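Local coordinates for levoglucosan dehydrogenase (Pseudarthrobacter phenanthrenivorans, PDB 6A3F), which catalyses the NAD(+)-dependent oxidation of levoglucosan to 3-dehydrolevoglucosan and works as a homotetramer of the Gfo/Idh/MocA family, at residues D382-Q385 with V386-D390; E298-T302 with E303-V307; H364-F367 with K368-E372; Y42-M45 with P46-F49; D323-D326 with R327-F330. One frame throughout, in Å; residues are numbered along the deposited sequence.

Contact 1: residues D382-Q385 with V386-D390; sequences DGYQ and VALID
Tyr384 and Leu388, one helical turn apart, make the closest side-chain contact, while four backbone bonds carry the turn itself. The amides of Val386, Ala387, Leu388 and Ile389 each reach back four residues, to the carbonyls of Asp382, Gly383, Tyr384 and Gln385; the shortest of these bonds is Leu388 N to Tyr384 O at 2.9 Å. Every one of these donors and acceptors is thus used inside the helix, and Asp390 N continues the pattern onto Val386 O.

Asp382 and Gln385 turn their polar ends to partners outside the segments. Asp382 OD1 forms a salt bridge with Arg219, and its OD2 takes the backbone N of Ser379 just ahead of the helix. Gln385 spends both ends of its amide on the C-terminal tail: OE1 accepts from Ile408 N and NE2 donates to Pro406 O. Its chain starts anti to the backbone N (chi1 -176°) and then bends at chi2, which brings NE2 to 3.8 Å from Leu388 CB as the two side chains cross at about a right angle.

Leu388 lays CD1 over one face of the Tyr384 ring, 4.1 Å from its centroid and displaced toward the rim, a CH-pi contact. Leu388 CG adds a 3.7 Å approach to Tyr384 CE1.

Helix 380-399 lies between several partners: Val386, Ile389 and Asp390 pack on helix 206-221, which carries His213, a levoglucosan-binding residue, while Tyr384 and Ala387 rest on helix 130-141 and Tyr384 also touches Ile408 of the tail.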
# COMPACT_ATOMS: atom_id res chain seq x y z
N ASP B 382 -21.17 -26.10 -11.85
CA ASP B 382 -20.82 -24.74 -11.42
C ASP B 382 -20.91 -23.76 -12.60
O ASP B 382 -21.35 -22.62 -12.44
CB ASP B 382 -19.42 -24.75 -10.76
CG ASP B 382 -19.35 -25.66 -9.54
OD1 ASP B 382 -19.80 -25.23 -8.42
OD2 ASP B 382 -18.89 -26.83 -9.70
N GLY B 383 -20.44 -24.21 -13.78
CA GLY B 383 -20.46 -23.39 -14.98
C GLY B 383 -21.88 -23.02 -15.38
O GLY B 383 -22.19 -21.89 -15.70
N TYR B 384 -22.75 -24.00 -15.27
CA TYR B 384 -24.15 -23.79 -15.58
C TYR B 384 -24.84 -22.90 -14.53
O TYR B 384 -25.59 -22.02 -14.94
CB TYR B 384 -24.81 -25.17 -15.75
CG TYR B 384 -26.30 -25.13 -15.97
CD1 TYR B 384 -26.89 -24.15 -16.75
CD2 TYR B 384 -27.12 -26.12 -15.43
CE1 TYR B 384 -28.27 -24.12 -16.95
CE2 TYR B 384 -28.50 -26.08 -15.60
CZ TYR B 384 -29.07 -25.10 -16.39
OH TYR B 384 -30.43 -25.09 -16.55
N GLN B 385 -24.55 -23.08 -13.22
CA GLN B 385 -25.11 -22.22 -12.19
C GLN B 385 -24.70 -20.76 -12.43
O GLN B 385 -25.49 -19.84 -12.23
CB GLN B 385 -24.69 -22.68 -10.79
CG GLN B 385 -25.35 -21.86 -9.68
CD GLN B 385 -26.85 -22.01 -9.66
OE1 GLN B 385 -27.38 -23.02 -9.20
NE2 GLN B 385 -27.56 -21.01 -10.17
N VAL B 386 -23.45 -20.54 -12.84
CA VAL B 386 -23.03 -19.19 -13.16
C VAL B 386 -23.82 -18.67 -14.37
O VAL B 386 -24.26 -17.50 -14.38
CB VAL B 386 -21.50 -19.13 -13.37
CG1 VAL B 386 -21.05 -17.79 -13.94
CG2 VAL B 386 -20.78 -19.43 -12.06
N ALA B 387 -23.97 -19.50 -15.40
CA ALA B 387 -24.77 -19.05 -16.58
C ALA B 387 -26.20 -18.65 -16.17
O ALA B 387 -26.76 -17.67 -16.75
CB ALA B 387 -24.77 -20.13 -17.64
N LEU B 388 -26.77 -19.37 -15.19
CA LEU B 388 -28.13 -19.09 -14.68
C LEU B 388 -28.11 -17.76 -13.92
O LEU B 388 -29.03 -16.96 -14.05
CB LEU B 388 -28.65 -20.20 -13.77
CG LEU B 388 -29.03 -21.52 -14.45
CD1 LEU B 388 -29.38 -22.58 -13.42
CD2 LEU B 388 -30.19 -21.33 -15.43
N ILE B 389 -26.99 -17.49 -13.21
CA ILE B 389 -26.87 -16.22 -12.52
C ILE B 389 -26.77 -15.10 -13.54
O ILE B 389 -27.43 -14.09 -13.38
CB ILE B 389 -25.66 -16.20 -11.58
CG1 ILE B 389 -25.91 -17.08 -10.35
CG2 ILE B 389 -25.33 -14.78 -11.21
CD1 ILE B 389 -24.62 -17.54 -9.68
N ASP B 390 -25.97 -15.31 -14.59
CA ASP B 390 -25.83 -14.31 -15.66
C ASP B 390 -27.18 -14.01 -16.31
O ASP B 390 -27.52 -12.85 -16.58
CB ASP B 390 -24.88 -14.79 -16.74
CG ASP B 390 -23.40 -14.67 -16.35
OD1 ASP B 390 -23.13 -14.39 -15.16
OD2 ASP B 390 -22.53 -14.83 -17.28

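Contact 2: residues E298-T302 with E303-V307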
# COMPACT_ATOMS: atom_id res chain seq x y z
N GLU B 298 -13.92 -8.32 -0.78
CA GLU B 298 -13.86 -7.96 0.61
C GLU B 298 -15.04 -8.65 1.27
O GLU B 298 -16.15 -8.45 0.83
CB GLU B 298 -13.95 -6.46 0.83
CG GLU B 298 -14.01 -6.04 2.30
CD GLU B 298 -13.50 -4.63 2.65
OE1 GLU B 298 -12.84 -3.98 1.78
OE2 GLU B 298 -13.67 -4.20 3.82
N ILE B 299 -14.73 -9.45 2.27
CA ILE B 299 -15.74 -10.20 2.99
C ILE B 299 -15.78 -9.74 4.44
O ILE B 299 -14.74 -9.69 5.11
CB ILE B 299 -15.50 -11.71 2.89
CG1 ILE B 299 -15.58 -12.22 1.45
CG2 ILE B 299 -16.49 -12.42 3.81
CD1 ILE B 299 -15.05 -13.62 1.25
N HIS B 300 -16.98 -9.42 4.93
CA HIS B 300 -17.17 -9.05 6.38
C HIS B 300 -17.89 -10.21 7.08
O HIS B 300 -19.03 -10.54 6.71
CB HIS B 300 -17.90 -7.74 6.55
CG HIS B 300 -17.29 -6.60 5.81
ND1 HIS B 300 -18.04 -5.60 5.23
CD2 HIS B 300 -16.01 -6.31 5.55
CE1 HIS B 300 -17.21 -4.73 4.65
NE2 HIS B 300 -15.97 -5.14 4.83
N GLY B 301 -17.20 -10.83 8.04
CA GLY B 301 -17.80 -11.84 8.89
C GLY B 301 -18.05 -11.30 10.29
O GLY B 301 -17.57 -10.22 10.63
N THR B 302 -18.70 -12.10 11.14
CA THR B 302 -19.02 -11.60 12.48
C THR B 302 -17.74 -11.47 13.32
O THR B 302 -17.78 -10.76 14.34
CB THR B 302 -20.07 -12.48 13.18
OG1 THR B 302 -19.52 -13.79 13.16
CG2 THR B 302 -21.40 -12.43 12.47
N GLU B 303 -16.66 -12.19 12.97
CA GLU B 303 -15.43 -12.21 13.80
C GLU B 303 -14.18 -11.82 13.01
O GLU B 303 -13.05 -12.01 13.49
CB GLU B 303 -15.20 -13.61 14.37
CG GLU B 303 -16.41 -14.13 15.12
CD GLU B 303 -16.69 -13.38 16.40
OE1 GLU B 303 -15.78 -12.66 16.87
OE2 GLU B 303 -17.82 -13.53 16.94
N GLY B 304 -14.36 -11.26 11.83
CA GLY B 304 -13.20 -10.81 11.07
C GLY B 304 -13.56 -10.48 9.64
O GLY B 304 -14.73 -10.56 9.23
N SER B 305 -12.55 -10.05 8.90
CA SER B 305 -12.74 -9.63 7.51
C SER B 305 -11.54 -10.12 6.67
O SER B 305 -10.41 -10.34 7.18
CB SER B 305 -12.86 -8.11 7.42
OG SER B 305 -13.97 -7.55 8.09
N ILE B 306 -11.76 -10.30 5.34
CA ILE B 306 -10.78 -10.78 4.42
C ILE B 306 -10.86 -9.91 3.16
O ILE B 306 -11.95 -9.67 2.70
CB ILE B 306 -10.98 -12.25 4.03
CG1 ILE B 306 -10.96 -13.17 5.26
CG2 ILE B 306 -9.96 -12.68 3.01
CD1 ILE B 306 -11.53 -14.53 4.98
N VAL B 307 -9.70 -9.46 2.68
CA VAL B 307 -9.62 -8.61 1.49
C VAL B 307 -8.58 -9.23 0.57
O VAL B 307 -7.50 -9.66 1.03
CB VAL B 307 -9.25 -7.16 1.88
CG1 VAL B 307 -8.86 -6.32 0.65
CG2 VAL B 307 -10.38 -6.51 2.65
O HOH W 1 -16.27 -7.91 9.50
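Gly301 and Ser305, on facing strands near the turn, share a water that lies 2.9 Å from Gly301 O and donates to Ser305 OG at 2.7 Å. The same hydroxyl is hydrogen-bonded to the carbonyl of His289 of the second subunit, so this end of the hairpin is tied to a neighbouring chain as well as to itself. On the same side His300 CD2 comes to 3.5 Å from Ser305 OG, obliquely to the imidazole.

Farther along that face, His300 NE2 donates to Glu298 OE2 in a short, nearly straight bond of 2.7 Å. The carboxylate oxygen lies in the plane of the imidazole but is itself approached on its anti side, and the bond fixes the turn of the ring. Glu298 is extended, with CG anti to the backbone N (chi1 175°), and runs alongside Val307, whose CG2 lies 3.6 Å from Glu298 OE1. That oxygen forms a salt bridge with Arg291 of the second subunit.

Strands 298-301 and 304-307 run antiparallel as a beta hairpin within the large mixed sheet of the C-terminal domain. Ile299 and Ile306 are a hydrogen-bonded pair, with Ile299 N to Ile306 O at 2.8 Å and Ile306 N to Ile299 O at 3.1 Å. Gly301 N donates to Gly304 O at the turn, where Gly304 has backbone angles that suit glycine.

The face bearing Ile299 and Ile306 is turned the other way, onto Ile166 of helix 157-167. Thr302 OG1, at the turn, bonds to Arg173 N.

Contact 3: residues H364-F367 with K368-E372; sequences HDFF and KAIAE
His364 begins the walk with its carbonyl, which takes Lys368 N at 2.9 Å. The imidazole, swung out with CG anti to the backbone N (chi1 -178°), has its CE1 4.3 Å from Lys368 CD, a loose and oblique approach; the ring itself stacks on Phe49. Asp365 comes next: its carbonyl accepts Ala369 N, and its carboxylate OD2 forms a salt bridge with Arg155.

Phe366 carries the main side-chain contact. Ile370 CD1 sits over one face of its ring, 4.1 Å from the centroid and shifted toward the rim, a CH-pi contact made as the two side chains slant past each other. Phe366 O also receives Ile370 N. Phe367 lies beside the same isoleucine, pointing the same way, with its CD1 4.1 Å from Ile370 CD1; that one methyl therefore meets both phenylalanines. The carbonyl of Phe367 binds Ala371 N at 2.9 Å, with a nearly straight N-H...O.

Phe366, Phe367 and Ile370 form the apolar side of helix 355-371, pressed on Val96 of strand 96-100, with Phe367 and Ile370 also on Leu24. A helix from late in the chain thus packs against the central strands of the Rossmann fold.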
# COMPACT_ATOMS: atom_id res chain seq x y z
N HIS B 364 -3.47 -29.83 -11.86
CA HIS B 364 -3.25 -30.84 -10.83
C HIS B 364 -4.57 -31.40 -10.32
O HIS B 364 -4.72 -32.65 -10.18
CB HIS B 364 -2.43 -30.27 -9.65
CG HIS B 364 -2.15 -31.30 -8.60
ND1 HIS B 364 -2.68 -31.24 -7.34
CD2 HIS B 364 -1.43 -32.43 -8.65
CE1 HIS B 364 -2.29 -32.30 -6.64
NE2 HIS B 364 -1.55 -33.06 -7.43
N ASP B 365 -5.53 -30.52 -10.01
CA ASP B 365 -6.73 -31.01 -9.37
C ASP B 365 -7.59 -31.77 -10.41
O ASP B 365 -8.31 -32.71 -10.06
CB ASP B 365 -7.55 -29.90 -8.73
CG ASP B 365 -6.93 -29.39 -7.39
OD1 ASP B 365 -6.02 -30.04 -6.82
OD2 ASP B 365 -7.39 -28.32 -6.96
N PHE B 366 -7.50 -31.33 -11.65
CA PHE B 366 -8.26 -31.92 -12.76
C PHE B 366 -7.80 -33.37 -12.98
O PHE B 366 -8.61 -34.31 -13.12
CB PHE B 366 -8.02 -31.07 -14.01
CG PHE B 366 -8.70 -31.56 -15.27
CD1 PHE B 366 -10.08 -31.72 -15.32
CD2 PHE B 366 -7.97 -31.82 -16.41
CE1 PHE B 366 -10.70 -32.18 -16.48
CE2 PHE B 366 -8.59 -32.25 -17.57
CZ PHE B 366 -9.96 -32.43 -17.60
N PHE B 367 -6.51 -33.55 -13.02
CA PHE B 367 -5.90 -34.84 -13.27
C PHE B 367 -6.03 -35.76 -12.04
O PHE B 367 -6.18 -37.00 -12.20
CB PHE B 367 -4.47 -34.66 -13.79
CG PHE B 367 -4.38 -34.42 -15.27
CD1 PHE B 367 -4.42 -35.47 -16.16
CD2 PHE B 367 -4.25 -33.14 -15.79
CE1 PHE B 367 -4.39 -35.25 -17.53
CE2 PHE B 367 -4.19 -32.92 -17.16
CZ PHE B 367 -4.25 -33.98 -18.03
N LYS B 368 -6.03 -35.19 -10.83
CA LYS B 368 -6.28 -35.94 -9.61
C LYS B 368 -7.69 -36.55 -9.66
O LYS B 368 -7.87 -37.72 -9.36
CB LYS B 368 -6.09 -34.99 -8.42
CG LYS B 368 -6.30 -35.61 -7.05
CD LYS B 368 -5.62 -34.88 -5.88
CE LYS B 368 -5.45 -35.83 -4.71
NZ LYS B 368 -5.13 -35.13 -3.45
N ALA B 369 -8.70 -35.75 -10.03
CA ALA B 369 -10.08 -36.26 -10.20
C ALA B 369 -10.14 -37.39 -11.24
O ALA B 369 -10.88 -38.36 -11.04
CB ALA B 369 -11.02 -35.13 -10.56
N ILE B 370 -9.41 -37.26 -12.35
CA ILE B 370 -9.41 -38.25 -13.40
C ILE B 370 -8.83 -39.55 -12.86
O ILE B 370 -9.45 -40.61 -12.96
CB ILE B 370 -8.63 -37.78 -14.64
CG1 ILE B 370 -9.36 -36.64 -15.35
CG2 ILE B 370 -8.37 -38.95 -15.60
CD1 ILE B 370 -8.52 -35.97 -16.46
N ALA B 371 -7.64 -39.46 -12.31
CA ALA B 371 -6.94 -40.64 -11.82
C ALA B 371 -7.69 -41.30 -10.66
O ALA B 371 -7.62 -42.51 -10.51
CB ALA B 371 -5.54 -40.29 -11.41
N GLU B 372 -8.38 -40.53 -9.82
CA GLU B 372 -9.04 -41.10 -8.65
C GLU B 372 -10.51 -41.42 -8.94
O GLU B 372 -11.24 -41.81 -8.04
CB GLU B 372 -8.87 -40.16 -7.47
CG GLU B 372 -7.40 -39.91 -7.16
CD GLU B 372 -7.13 -39.05 -5.94
OE1 GLU B 372 -8.11 -38.53 -5.36
OE2 GLU B 372 -5.94 -38.91 -5.57

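Contact 4: residues Y42-M45 with P46-F49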
# COMPACT_ATOMS: atom_id res chain seq x y z
N TYR B 42 0.31 -28.24 -18.60
CA TYR B 42 0.43 -29.68 -18.87
C TYR B 42 1.91 -30.09 -18.71
O TYR B 42 2.18 -31.17 -18.23
CB TYR B 42 -0.18 -30.04 -20.24
CG TYR B 42 -1.66 -29.77 -20.32
CD1 TYR B 42 -2.51 -30.21 -19.31
CD2 TYR B 42 -2.20 -28.96 -21.30
CE1 TYR B 42 -3.86 -29.91 -19.32
CE2 TYR B 42 -3.55 -28.63 -21.31
CZ TYR B 42 -4.38 -29.12 -20.32
OH TYR B 42 -5.69 -28.76 -20.29
N ALA B 43 2.83 -29.22 -19.07
CA ALA B 43 4.26 -29.52 -18.99
C ALA B 43 4.74 -29.44 -17.54
O ALA B 43 5.50 -30.32 -17.10
CB ALA B 43 5.01 -28.59 -19.90
N ALA B 44 4.26 -28.46 -16.76
CA ALA B 44 4.85 -28.18 -15.46
C ALA B 44 4.11 -28.89 -14.34
O ALA B 44 4.72 -29.04 -13.32
CB ALA B 44 4.90 -26.70 -15.15
N MET B 45 2.83 -29.27 -14.50
CA MET B 45 2.08 -29.78 -13.37
C MET B 45 2.81 -30.96 -12.68
O MET B 45 2.96 -30.93 -11.49
CB MET B 45 0.65 -30.17 -13.73
CG MET B 45 -0.13 -30.70 -12.54
SD MET B 45 0.10 -32.49 -12.36
CE MET B 45 -1.11 -33.04 -13.56
N PRO B 46 3.28 -31.99 -13.42
CA PRO B 46 4.00 -33.04 -12.65
C PRO B 46 5.36 -32.60 -12.05
O PRO B 46 5.86 -33.22 -11.10
CB PRO B 46 4.15 -34.16 -13.69
CG PRO B 46 4.20 -33.43 -15.01
CD PRO B 46 3.21 -32.30 -14.85
N MET B 47 5.98 -31.58 -12.60
CA MET B 47 7.20 -31.04 -12.01
C MET B 47 6.88 -30.51 -10.61
O MET B 47 7.72 -30.62 -9.72
CB MET B 47 7.80 -29.89 -12.82
CG MET B 47 8.04 -30.19 -14.28
SD MET B 47 8.69 -28.72 -15.11
CE MET B 47 8.97 -29.29 -16.79
N PHE B 48 5.69 -29.92 -10.45
CA PHE B 48 5.31 -29.23 -9.22
C PHE B 48 4.73 -30.20 -8.20
O PHE B 48 4.98 -30.07 -6.99
CB PHE B 48 4.32 -28.10 -9.54
CG PHE B 48 4.98 -26.85 -10.07
CD1 PHE B 48 5.97 -26.91 -11.04
CD2 PHE B 48 4.63 -25.60 -9.62
CE1 PHE B 48 6.58 -25.77 -11.52
CE2 PHE B 48 5.26 -24.45 -10.08
CZ PHE B 48 6.24 -24.53 -11.03
N PHE B 49 3.93 -31.14 -8.70
CA PHE B 49 3.19 -32.02 -7.83
C PHE B 49 3.58 -33.46 -8.17
O PHE B 49 3.10 -34.00 -9.19
CB PHE B 49 1.69 -31.81 -8.06
CG PHE B 49 1.13 -30.49 -7.62
CD1 PHE B 49 0.70 -30.29 -6.32
CD2 PHE B 49 1.03 -29.43 -8.51
CE1 PHE B 49 0.14 -29.10 -5.91
CE2 PHE B 49 0.49 -28.22 -8.08
CZ PHE B 49 0.01 -28.07 -6.80
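Met45 O is gripped twice as helix 35-48 ends: Phe49 N donates to it at 3.0 Å, and Phe48 N adds a weak bond at 3.1 Å. Phe48 N is itself shared, since it also donates to Ala44 O at 3.2 Å. Met45 O lies in addition at the edge of the Phe49 ring, close to the ring plane, 3.9 Å from Phe49 CD2.

The helix is kinked at Pro46, whose nitrogen has no hydrogen to give to the turn before. Pro46 CD instead faces Tyr42 O at 3.7 Å. Met45 runs out with CG anti to the backbone N (chi1 -180°); the bend at chi2 (-88°) then brings SD back to 3.4 Å from Pro46 N, and a second, at chi3, turns only CE. Ala44 CB lies 4.1 Å from Phe48 CE1. Met47 takes the opposite shape, extended beyond CG, and carries its CE to 3.6 Å from Ala43 O.

Tyr42 OH is hydrogen-bonded to Asp98. At the helix end the Phe48 ring has outside partners: it meets Trp346 edge-to-face and forms a cation-pi contact with Lys36 of the third subunit.

This is the end of the helix that begins at the last glycine of the Gly30-Gly32-Gly35 pattern, consistent with the dinucleotide-binding GxGxxG motif, in the first beta-alpha-beta unit of the Rossmann fold.

Contact 5: residues D323-D326 with R327-F330; sequences DQAD and RRGF
Asp326 and Arg327, neighbours in the chain, make a two-pronged salt bridge. Arg327 meets the carboxylate side-on: NE reaches Asp326 OD1 at 2.7 Å, from above the carboxylate plane, and NH2 reaches OD2 at 2.9 Å along an almost straight bond on the syn side. Both side chains leave with CG between the backbone N and the carbonyl carbon (chi1 70° for Asp326, 56° for Arg327), and the two run side by side, pointing the same way. Each charge has a further partner on the fourth subunit: Lys164 for Asp326 and Glu168 for Arg327. Asp323 OD1 forms a salt bridge with Arg331.

Hydrogen bonds to the backbone come next. Arg327 N donates to Gln324 O at 3.0 Å and closes a type I beta turn from Gln324 to Arg327, part of the loop joining strands 315-320 and 330-334 at the edge of the mixed sheet within this chain, where Phe330 continues it into the fourth subunit. Arg328 NE bonds to Asp323 O at 3.0 Å, standing above the carbonyl plane.

Flat groups also take part. The Gln324 amide lies over one face of the Arg327 guanidinium, displaced toward its rim, their planes 32° apart, and Ala325 CA sits centrally over a face of the Arg328 guanidinium at 3.6 Å from CZ.

Waters bridge the segments. One links Ala325 O to Arg328 N, accepting from the latter at 3.0 Å; another joins Asp323 OD2 to Gly329 N, the second bond weak.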
# COMPACT_ATOMS: atom_id res chain seq x y z
N ASP B 323 -8.10 -10.08 18.06
CA ASP B 323 -6.78 -9.44 18.42
C ASP B 323 -7.00 -8.57 19.63
O ASP B 323 -8.05 -8.00 19.81
CB ASP B 323 -6.27 -8.55 17.28
CG ASP B 323 -5.81 -9.31 16.04
OD1 ASP B 323 -5.47 -10.46 16.12
OD2 ASP B 323 -5.76 -8.67 14.92
N GLN B 324 -5.99 -8.43 20.49
CA GLN B 324 -6.07 -7.46 21.58
C GLN B 324 -6.28 -6.04 21.01
O GLN B 324 -5.83 -5.71 19.91
CB GLN B 324 -4.78 -7.66 22.39
CG GLN B 324 -4.65 -6.77 23.63
CD GLN B 324 -3.27 -6.92 24.21
OE1 GLN B 324 -2.71 -8.02 24.26
NE2 GLN B 324 -2.68 -5.79 24.62
N ALA B 325 -7.00 -5.21 21.76
CA ALA B 325 -7.51 -3.91 21.32
C ALA B 325 -6.41 -2.96 20.82
O ALA B 325 -6.68 -2.08 19.98
CB ALA B 325 -8.30 -3.29 22.43
N ASP B 326 -5.20 -3.11 21.36
CA ASP B 326 -4.10 -2.19 20.98
C ASP B 326 -3.28 -2.71 19.83
O ASP B 326 -2.24 -2.16 19.51
CB ASP B 326 -3.20 -1.88 22.19
CG ASP B 326 -2.37 -3.06 22.63
OD1 ASP B 326 -2.68 -4.21 22.24
OD2 ASP B 326 -1.37 -2.87 23.39
N ARG B 327 -3.69 -3.80 19.19
CA ARG B 327 -2.93 -4.36 18.07
C ARG B 327 -3.84 -5.09 17.07
O ARG B 327 -3.47 -6.12 16.55
CB ARG B 327 -1.82 -5.29 18.56
CG ARG B 327 -2.26 -6.46 19.44
CD ARG B 327 -1.10 -6.93 20.34
NE ARG B 327 -0.75 -5.94 21.37
CZ ARG B 327 0.30 -6.02 22.21
NH1 ARG B 327 1.16 -7.01 22.09
NH2 ARG B 327 0.44 -5.13 23.19
N ARG B 328 -4.95 -4.48 16.74
CA ARG B 328 -5.92 -4.98 15.79
C ARG B 328 -5.62 -4.38 14.43
O ARG B 328 -5.19 -3.24 14.37
CB ARG B 328 -7.34 -4.47 16.10
CG ARG B 328 -7.91 -5.10 17.36
CD ARG B 328 -9.41 -5.06 17.51
NE ARG B 328 -9.71 -5.70 18.79
CZ ARG B 328 -10.47 -5.15 19.71
NH1 ARG B 328 -11.01 -3.97 19.47
NH2 ARG B 328 -10.75 -5.81 20.83
N GLY B 329 -5.89 -5.14 13.39
CA GLY B 329 -5.94 -4.61 12.03
C GLY B 329 -5.71 -5.68 11.00
O GLY B 329 -5.46 -6.90 11.31
N PHE B 330 -5.78 -5.29 9.72
CA PHE B 330 -5.51 -6.27 8.72
C PHE B 330 -4.03 -6.69 8.69
O PHE B 330 -3.10 -5.83 8.57
CB PHE B 330 -5.83 -5.73 7.31
CG PHE B 330 -7.31 -5.70 7.04
CD1 PHE B 330 -7.96 -6.82 6.52
CD2 PHE B 330 -8.04 -4.56 7.25
CE1 PHE B 330 -9.32 -6.79 6.29
CE2 PHE B 330 -9.41 -4.52 7.00
CZ PHE B 330 -10.04 -5.63 6.50
O HOH W 2 -5.82 -9.45 12.64
O HOH W 3 -8.00 -7.12 13.68
O HOH W 4 -5.62 -1.71 17.52

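Overall arrangement
From the N terminus, contact 4 comes first, at the end of helix 35-48 in the nucleotide-binding Rossmann domain. Contact 2 follows as the turn between strands 294-301 and 304-309, and contact 5 closes the next loop but one, between strands 315-320 and 330-334; they touch where Val307 CG2 meets Phe330 CE1 at 3.8 Å. Contacts 3 and 1 then lie on the successive helices 355-371 and 380-399. All five run in series, none enclosing or crossing another. Contact 3 returns the chain to contact 4, its centre about 13 Å away, where Phe367 CE2 of helix 355-371 meets Tyr42 CE1 of helix 35-48 at 3.7 Å. Contact 1 stands apart, with no other contact touching it.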